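Local coordinates for cephalosporin hydroxylase CMCI (Streptomyces clavuligerus, PDB 2BM8), which functions in cephamycin biosynthesis, probably as a hydroxylase acting on the cephalosporin nucleus, at residues Leu80-Ile85 with Pro154-Asp159. The protein carries 3 engineered substitutions. Numbering follows the deposited sequence.
Sequences LRPRTI and PLIFID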
loop_
_atom_site.group_PDB
_atom_site.type_symbol
_atom_site.label_atom_id
_atom_site.label_comp_id
_atom_site.label_asym_id
_atom_site.label_seq_id
_atom_site.Cartn_x
_atom_site.Cartn_y
_atom_site.Cartn_z
ATOM N N LEU B 80 -9.918 -34.665 -7.963
ATOM C CA LEU B 80 -9.459 -35.907 -7.313
ATOM C C LEU B 80 -10.593 -36.934 -7.056
ATOM O O LEU B 80 -10.396 -38.149 -7.161
ATOM C CB LEU B 80 -8.811 -35.535 -5.982
ATOM C CG LEU B 80 -7.584 -36.259 -5.414
ATOM C CD1 LEU B 80 -7.852 -36.598 -3.932
ATOM C CD2 LEU B 80 -7.113 -37.474 -6.203
ATOM N N ARG B 81 -11.777 -36.429 -6.714
ATOM C CA ARG B 81 -12.917 -37.259 -6.325
ATOM C C ARG B 81 -12.510 -38.217 -5.208
ATOM O O ARG B 81 -12.516 -39.429 -5.388
ATOM C CB ARG B 81 -13.498 -38.010 -7.538
ATOM C CG ARG B 81 -13.993 -37.070 -8.633
ATOM C CD ARG B 81 -14.552 -37.763 -9.862
ATOM N NE ARG B 81 -15.721 -38.574 -9.547
ATOM C CZ ARG B 81 -16.929 -38.099 -9.266
ATOM N NH1 ARG B 81 -17.173 -36.796 -9.255
ATOM N NH2 ARG B 81 -17.912 -38.939 -8.997
ATOM N N PRO B 82 -12.155 -37.666 -4.054
ATOM C CA PRO B 82 -11.707 -38.480 -2.926
ATOM C C PRO B 82 -12.819 -39.339 -2.347
ATOM O O PRO B 82 -13.924 -38.849 -2.172
ATOM C CB PRO B 82 -11.262 -37.437 -1.889
ATOM C CG PRO B 82 -12.033 -36.216 -2.218
ATOM C CD PRO B 82 -12.161 -36.234 -3.721
ATOM N N ARG B 83 -12.516 -40.606 -2.082
ATOM C CA ARG B 83 -13.393 -41.472 -1.298
ATOM C C ARG B 83 -13.329 -41.198 0.223
ATOM O O ARG B 83 -14.239 -41.581 0.955
ATOM C CB ARG B 83 -13.068 -42.948 -1.585
ATOM C CG ARG B 83 -13.558 -43.453 -2.955
ATOM C CD ARG B 83 -14.921 -44.149 -2.920
ATOM N NE ARG B 83 -14.781 -45.612 -2.945
ATOM C CZ ARG B 83 -15.347 -46.466 -2.090
ATOM N NH1 ARG B 83 -16.136 -46.052 -1.103
ATOM N NH2 ARG B 83 -15.128 -47.766 -2.232
ATOM N N THR B 84 -12.271 -40.539 0.700
ATOM C CA THR B 84 -12.107 -40.286 2.131
ATOM C C THR B 84 -11.464 -38.926 2.388
ATOM O O THR B 84 -10.412 -38.632 1.853
ATOM C CB THR B 84 -11.228 -41.380 2.799
ATOM O OG1 THR B 84 -11.685 -42.695 2.453
ATOM C CG2 THR B 84 -11.357 -41.326 4.325
ATOM N N ILE B 85 -12.096 -38.103 3.213
ATOM C CA ILE B 85 -11.473 -36.884 3.695
ATOM C C ILE B 85 -11.343 -36.931 5.212
ATOM O O ILE B 85 -12.330 -37.120 5.905
ATOM C CB ILE B 85 -12.295 -35.678 3.260
ATOM C CG1 ILE B 85 -12.222 -35.536 1.735
ATOM C CG2 ILE B 85 -11.788 -34.410 3.945
ATOM C CD1 ILE B 85 -13.253 -34.607 1.180
ATOM N N PRO B 154 -9.106 -42.307 -3.641
ATOM C CA PRO B 154 -8.139 -41.379 -3.046
ATOM C C PRO B 154 -8.552 -40.773 -1.704
ATOM O O PRO B 154 -9.693 -40.902 -1.239
ATOM C CB PRO B 154 -8.036 -40.262 -4.097
ATOM C CG PRO B 154 -8.576 -40.821 -5.338
ATOM C CD PRO B 154 -9.621 -41.805 -4.921
ATOM N N LEU B 155 -7.602 -40.070 -1.104
ATOM C CA LEU B 155 -7.723 -39.625 0.268
ATOM C C LEU B 155 -7.062 -38.277 0.472
ATOM O O LEU B 155 -5.950 -38.045 0.012
ATOM C CB LEU B 155 -7.072 -40.664 1.159
ATOM C CG LEU B 155 -7.159 -40.473 2.668
ATOM C CD1 LEU B 155 -7.570 -41.810 3.335
ATOM C CD2 LEU B 155 -5.834 -39.972 3.231
ATOM N N ILE B 156 -7.762 -37.375 1.145
ATOM C CA ILE B 156 -7.180 -36.101 1.550
ATOM C C ILE B 156 -7.080 -36.089 3.078
ATOM O O ILE B 156 -8.082 -36.221 3.764
ATOM C CB ILE B 156 -8.050 -34.926 1.073
ATOM C CG1 ILE B 156 -8.219 -34.963 -0.441
ATOM C CG2 ILE B 156 -7.449 -33.587 1.538
ATOM C CD1 ILE B 156 -9.212 -33.938 -0.955
ATOM N N PHE B 157 -5.863 -35.934 3.583
ATOM C CA PHE B 157 -5.586 -35.834 5.008
ATOM C C PHE B 157 -5.263 -34.375 5.320
ATOM O O PHE B 157 -4.334 -33.813 4.756
ATOM C CB PHE B 157 -4.403 -36.738 5.363
ATOM C CG PHE B 157 -4.131 -36.842 6.837
ATOM C CD1 PHE B 157 -4.427 -38.013 7.530
ATOM C CD2 PHE B 157 -3.590 -35.766 7.540
ATOM C CE1 PHE B 157 -4.184 -38.115 8.891
ATOM C CE2 PHE B 157 -3.354 -35.854 8.906
ATOM C CZ PHE B 157 -3.650 -37.030 9.585
ATOM N N ILE B 158 -6.015 -33.765 6.224
ATOM C CA ILE B 158 -5.871 -32.338 6.521
ATOM C C ILE B 158 -5.515 -32.140 7.989
ATOM O O ILE B 158 -6.278 -32.503 8.877
ATOM C CB ILE B 158 -7.165 -31.562 6.187
ATOM C CG1 ILE B 158 -7.621 -31.896 4.768
ATOM C CG2 ILE B 158 -6.938 -30.046 6.325
ATOM C CD1 ILE B 158 -8.915 -31.271 4.386
ATOM N N ASP B 159 -4.331 -31.583 8.223
ATOM C CA ASP B 159 -3.912 -31.182 9.555
ATOM C C ASP B 159 -4.394 -29.769 9.922
ATOM O O ASP B 159 -3.993 -28.798 9.299
ATOM C CB ASP B 159 -2.394 -31.218 9.641
ATOM C CG ASP B 159 -1.893 -30.694 10.953
ATOM O OD1 ASP B 159 -0.924 -29.881 10.948
ATOM O OD2 ASP B 159 -2.440 -31.041 12.029
#
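Strands 84-88 and 155-159 run parallel as neighbours at the centre of a Rossmann-like sheet with the 3-2-1-4-5-7-6 strand order of the class I methyltransferases, and here the chain leaves helix 67-80 to enter the first of them. L80, in the last turn of that helix, lays both methyls against CB of P154, sliding past the ring in the opposite direction: CD2 lies 3.6 Å from P154 CB, while CD1 also reaches CG1 of I156. An alanine here would remove both methyls and would probably leave the P154 ring and the I156 side chain less well packed against the helix end. R81 then turns the chain with positive phi (53°), its CB set away from strand 155-159. The ring of P82 crosses I156 obliquely, CG resting 3.8 Å from CD1 of that isoleucine. At R83 the backbone N makes a weak, bent bond to P154 O, the oxygen that T84 N approaches at 3.2 Å nearly along the C=O axis, so one carbonyl of the residue behind a cis peptide takes both amides. T84 lies side by side with L155, its CB 3.7 Å from L155 CD1, and its OG1 bonds to A152 O. Its carbonyl oxygen T84 O accepts a bond of 3.0 Å at 160° from I156 N, and L155 CA adds a CA-H...O contact of 3.3 Å to that same T84 O. I85 and I156 point to the other face, under helix 67-80, where L77 touches both; I85 CG2 also meets I158 CD1 at 4.3 Å.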